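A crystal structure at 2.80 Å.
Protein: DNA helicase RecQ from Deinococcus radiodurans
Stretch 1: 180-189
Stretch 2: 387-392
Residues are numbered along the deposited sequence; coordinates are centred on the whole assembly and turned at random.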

ATOM      1  N   THR A 180       2.265  -0.167   9.085  1.00 51.67           N
ATOM      2  CA  THR A 180       1.371   0.332   8.044  1.00 55.11           C
ATOM      3  C   THR A 180       0.991  -0.766   7.044  1.00 54.20           C
ATOM      4  O   THR A 180       1.670  -1.794   6.925  1.00 50.41           O
ATOM      5  CB  THR A 180       1.980   1.549   7.284  1.00 56.33           C
ATOM      6  OG1 THR A 180       1.022   2.069   6.348  1.00 53.86           O
ATOM      7  CG2 THR A 180       3.265   1.171   6.564  1.00 47.35           C
ATOM      8  N   ALA A 181      -0.097  -0.528   6.318  1.00 62.12           N
ATOM      9  CA  ALA A 181      -0.573  -1.448   5.290  1.00 56.98           C
ATOM     10  C   ALA A 181      -0.407  -0.802   3.925  1.00 63.80           C
ATOM     11  O   ALA A 181      -0.666  -1.428   2.899  1.00 69.99           O
ATOM     12  CB  ALA A 181      -2.021  -1.844   5.531  1.00 56.24           C
ATOM     13  N   THR A 182      -0.004   0.462   3.907  1.00 59.08           N
ATOM     14  CA  THR A 182       0.201   1.129   2.638  1.00 63.36           C
ATOM     15  C   THR A 182       1.651   1.578   2.644  1.00 69.50           C
ATOM     16  O   THR A 182       2.026   2.562   3.292  1.00 65.59           O
ATOM     17  CB  THR A 182      -0.740   2.323   2.435  1.00 76.56           C
ATOM     18  OG1 THR A 182      -0.081   3.536   2.852  1.00 78.02           O
ATOM     19  CG2 THR A 182      -2.047   2.108   3.224  1.00 65.92           C
ATOM     20  N   ALA A 183       2.439   0.914   1.813  1.00 72.23           N
ATOM     21  CA  ALA A 183       3.889   1.025   1.873  1.00 69.00           C
ATOM     22  C   ALA A 183       4.497   1.739   0.665  1.00 69.08           C
ATOM     23  O   ALA A 183       5.570   1.354   0.186  1.00 65.73           O
ATOM     24  CB  ALA A 183       4.501  -0.369   2.036  1.00 59.30           C
ATOM     25  N   ASP A 184       3.794   2.757   0.166  1.00 68.33           N
ATOM     26  CA  ASP A 184       4.342   3.676  -0.839  1.00 69.73           C
ATOM     27  C   ASP A 184       5.797   4.085  -0.510  1.00 69.07           C
ATOM     28  O   ASP A 184       6.135   4.373   0.638  1.00 70.36           O
ATOM     29  CB  ASP A 184       3.430   4.898  -0.971  1.00 71.98           C
ATOM     30  CG  ASP A 184       3.603   5.617  -2.291  1.00 69.17           C
ATOM     31  OD1 ASP A 184       4.571   5.316  -3.006  1.00 77.56           O
ATOM     32  OD2 ASP A 184       2.762   6.477  -2.626  1.00 75.10           O
ATOM     33  N   GLU A 185       6.655   4.069  -1.527  1.00 69.77           N
ATOM     34  CA  GLU A 185       8.105   4.119  -1.356  1.00 67.04           C
ATOM     35  C   GLU A 185       8.590   5.477  -0.864  1.00 67.46           C
ATOM     36  O   GLU A 185       9.466   5.550  -0.005  1.00 72.06           O
ATOM     37  CB  GLU A 185       8.751   3.778  -2.700  1.00 67.26           C
ATOM     38  CG  GLU A 185      10.258   3.836  -2.819  1.00 61.82           C
ATOM     39  CD  GLU A 185      10.693   3.804  -4.294  1.00 79.24           C
ATOM     40  OE1 GLU A 185       9.928   3.276  -5.147  1.00 79.79           O
ATOM     41  OE2 GLU A 185      11.797   4.307  -4.613  1.00 85.89           O
ATOM     42  N   ARG A 186       8.007   6.546  -1.395  1.00 71.28           N
ATOM     43  CA  ARG A 186       8.066   7.884  -0.793  1.00 74.81           C
ATOM     44  C   ARG A 186       7.431   8.027   0.585  1.00 73.21           C
ATOM     45  O   ARG A 186       7.778   8.934   1.347  1.00 70.76           O
ATOM     46  CB  ARG A 186       7.464   8.908  -1.757  1.00 73.82           C
ATOM     47  CG  ARG A 186       8.488   9.351  -2.794  1.00 83.75           C
ATOM     48  CD  ARG A 186       7.890  10.206  -3.886  1.00 88.30           C
ATOM     49  NE  ARG A 186       6.749   9.520  -4.474  1.00 89.59           N
ATOM     50  CZ  ARG A 186       6.095   9.940  -5.548  1.00 87.65           C
ATOM     51  NH1 ARG A 186       6.473  11.052  -6.164  1.00 88.55           N
ATOM     52  NH2 ARG A 186       5.072   9.234  -6.010  1.00 83.72           N
ATOM     53  N   THR A 187       6.467   7.169   0.877  1.00 75.68           N
ATOM     54  CA  THR A 187       5.812   7.173   2.179  1.00 74.69           C
ATOM     55  C   THR A 187       6.619   6.405   3.230  1.00 67.64           C
ATOM     56  O   THR A 187       6.754   6.862   4.363  1.00 69.45           O
ATOM     57  CB  THR A 187       4.405   6.582   2.080  1.00 74.65           C
ATOM     58  OG1 THR A 187       3.730   7.159   0.952  1.00 67.80           O
ATOM     59  CG2 THR A 187       3.628   6.862   3.360  1.00 77.36           C
ATOM     60  N   ARG A 188       7.182   5.266   2.836  1.00 62.00           N
ATOM     61  CA  ARG A 188       8.081   4.500   3.702  1.00 67.17           C
ATOM     62  C   ARG A 188       9.233   5.384   4.168  1.00 68.22           C
ATOM     63  O   ARG A 188       9.708   5.269   5.296  1.00 65.29           O
ATOM     64  CB  ARG A 188       8.635   3.287   2.949  1.00 61.03           C
ATOM     65  CG  ARG A 188       7.605   2.250   2.557  1.00 63.43           C
ATOM     66  CD  ARG A 188       8.273   0.915   2.296  1.00 64.22           C
ATOM     67  NE  ARG A 188       9.110   0.991   1.095  1.00 64.57           N
ATOM     68  CZ  ARG A 188       8.643   0.819  -0.142  1.00 61.73           C
ATOM     69  NH1 ARG A 188       7.368   0.534  -0.330  1.00 53.27           N
ATOM     70  NH2 ARG A 188       9.447   0.906  -1.199  1.00 64.39           N
ATOM     71  N   ALA A 189       9.688   6.255   3.276  1.00 66.66           N
ATOM     72  CA  ALA A 189      10.805   7.129   3.563  1.00 65.11           C
ATOM     73  C   ALA A 189      10.438   8.229   4.565  1.00 64.18           C
ATOM     74  O   ALA A 189      11.242   8.587   5.428  1.00 60.92           O
ATOM     75  CB  ALA A 189      11.324   7.731   2.263  1.00 65.75           C
ATOM     76  N   LEU A 387       3.593  -6.114  -5.998  1.00 34.08           N
ATOM     77  CA  LEU A 387       4.157  -6.351  -4.683  1.00 32.85           C
ATOM     78  C   LEU A 387       5.296  -5.367  -4.420  1.00 39.81           C
ATOM     79  O   LEU A 387       5.498  -4.931  -3.279  1.00 39.86           O
ATOM     80  CB  LEU A 387       4.619  -7.809  -4.577  1.00 34.18           C
ATOM     81  CG  LEU A 387       3.450  -8.829  -4.613  1.00 30.42           C
ATOM     82  CD1 LEU A 387       3.923 -10.258  -4.509  1.00 30.80           C
ATOM     83  CD2 LEU A 387       2.432  -8.561  -3.527  1.00 28.64           C
ATOM     84  N   HIS A 388       5.996  -4.970  -5.484  1.00 40.71           N
ATOM     85  CA  HIS A 388       7.099  -4.017  -5.381  1.00 38.18           C
ATOM     86  C   HIS A 388       6.618  -2.652  -4.862  1.00 38.96           C
ATOM     87  O   HIS A 388       7.307  -1.973  -4.100  1.00 42.67           O
ATOM     88  CB  HIS A 388       7.783  -3.856  -6.742  1.00 39.53           C
ATOM     89  CG  HIS A 388       8.753  -2.712  -6.801  1.00 47.04           C
ATOM     90  ND1 HIS A 388      10.059  -2.815  -6.357  1.00 47.22           N
ATOM     91  CD2 HIS A 388       8.596  -1.432  -7.214  1.00 39.48           C
ATOM     92  CE1 HIS A 388      10.664  -1.652  -6.506  1.00 48.03           C
ATOM     93  NE2 HIS A 388       9.801  -0.796  -7.024  1.00 51.84           N
ATOM     94  N   TYR A 389       5.418  -2.263  -5.260  1.00 37.91           N
ATOM     95  CA  TYR A 389       4.827  -1.015  -4.797  1.00 37.85           C
ATOM     96  C   TYR A 389       4.706  -1.002  -3.264  1.00 42.74           C
ATOM     97  O   TYR A 389       4.804   0.043  -2.632  1.00 45.73           O
ATOM     98  CB  TYR A 389       3.462  -0.843  -5.432  1.00 35.21           C
ATOM     99  CG  TYR A 389       2.796   0.489  -5.243  1.00 39.54           C
ATOM    100  CD1 TYR A 389       3.140   1.584  -6.039  1.00 39.85           C
ATOM    101  CD2 TYR A 389       1.820   0.668  -4.262  1.00 43.07           C
ATOM    102  CE1 TYR A 389       2.517   2.827  -5.873  1.00 40.86           C
ATOM    103  CE2 TYR A 389       1.184   1.913  -4.090  1.00 44.91           C
ATOM    104  CZ  TYR A 389       1.532   2.981  -4.907  1.00 46.78           C
ATOM    105  OH  TYR A 389       0.908   4.204  -4.748  1.00 52.37           O
ATOM    106  N   PHE A 390       4.515  -2.171  -2.665  1.00 40.52           N
ATOM    107  CA  PHE A 390       4.375  -2.248  -1.218  1.00 44.54           C
ATOM    108  C   PHE A 390       5.711  -2.614  -0.566  1.00 45.52           C
ATOM    109  O   PHE A 390       5.763  -2.904   0.625  1.00 47.08           O
ATOM    110  CB  PHE A 390       3.288  -3.276  -0.825  1.00 42.08           C
ATOM    111  CG  PHE A 390       1.928  -2.927  -1.323  1.00 40.08           C
ATOM    112  CD1 PHE A 390       1.162  -1.960  -0.683  1.00 47.49           C
ATOM    113  CD2 PHE A 390       1.427  -3.521  -2.467  1.00 42.54           C
ATOM    114  CE1 PHE A 390      -0.095  -1.600  -1.169  1.00 44.52           C
ATOM    115  CE2 PHE A 390       0.167  -3.176  -2.965  1.00 47.43           C
ATOM    116  CZ  PHE A 390      -0.595  -2.212  -2.313  1.00 47.29           C
ATOM    117  N   GLY A 391       6.792  -2.567  -1.332  1.00 39.75           N
ATOM    118  CA  GLY A 391       8.099  -2.824  -0.770  1.00 36.37           C
ATOM    119  C   GLY A 391       8.494  -4.283  -0.682  1.00 40.00           C
ATOM    120  O   GLY A 391       9.534  -4.610  -0.116  1.00 45.25           O
ATOM    121  N   GLU A 392       7.675  -5.171  -1.226  1.00 37.81           N
ATOM    122  CA  GLU A 392       8.029  -6.586  -1.273  1.00 37.82           C
ATOM    123  C   GLU A 392       8.632  -6.920  -2.636  1.00 44.65           C
ATOM    124  O   GLU A 392       8.092  -6.515  -3.662  1.00 47.08           O
ATOM    125  CB  GLU A 392       6.809  -7.465  -1.005  1.00 35.95           C
ATOM    126  CG  GLU A 392       7.049  -8.953  -1.198  1.00 36.05           C
ATOM    127  CD  GLU A 392       5.900  -9.798  -0.659  1.00 38.34           C
ATOM    128  OE1 GLU A 392       4.892  -9.211  -0.220  1.00 37.39           O
ATOM    129  OE2 GLU A 392       5.990 -11.044  -0.696  1.00 37.03           O
TER

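Two loop-and-helix junctions of DNA helicase RecQ, about two hundred residues apart in sequence, meet in a small contact that buries 304 Å² in all. Residues 180-184 lead into a helix that starts at Glu185; in the second stretch, Leu387 and His388 belong to a helix that begins earlier in the chain, and the chain turns through Phe390 and Gly391. The backbones come nearest at Ala183 and Phe390, whose CA atoms lie 4.5 Å apart, so much of the contact involves main chain.

Tyr389 and Phe390 are covered most, 57 Å² each. The CA-to-CB bond of Tyr389 points away from the opposing stretch, yet its t rotamer at chi1 brings the end of the side chain back: OH lies 3.6 Å from OD2 of Asp184. Both of these oxygens find hydrogen-bond partners elsewhere in the structure. The carbonyl of Tyr389 also points into the contact and accepts a weak hydrogen bond from Arg188, NH1 to O 3.5 Å, at the edge of the guanidinium. The position of NH1 is less certain, because it sits too close to Ala183 O in the model, and little weight should rest on the bond. Ala183 O and Tyr389 O, two acceptors, approach to 3.2 Å without bonding to each other.

Phe390 also directs its CA-to-CB bond away, but its backbone and the near part of its side chain pack on Ala183. CB of Ala183 points toward the turn, 3.2 Å from the carbonyl O of Phe390 and 4.3 Å from Phe390 CB, an apolar contact. The backbone N of Ala183 lies at the edge of the phenyl ring, and Ala181 O approaches CD1 of Phe390 to 4.1 Å.

Asp184, covered by 40 Å², occupies the N-cap position, but its side chain makes no capping bond; OD1 takes only a weak hydrogen bond from the adjacent Glu185 N, at 2.8 Å. Its carbonyl O receives Arg188 N at 2.6 Å, a bond within the first turn of the helix that carries the arginine.

Gly391 places its CA over one face of the Arg188 guanidinium. Its phi of 85° and psi of 6° would jam a CB against the preceding carbonyl O, which by itself calls for glycine; an ideal CB would also stand a tight 3.0 Å from Arg188 NH1. The turn is held within its own stretch by Gly391 N to His388 O, 2.9 Å, and Phe390 N to Leu387 O, 3.0 Å.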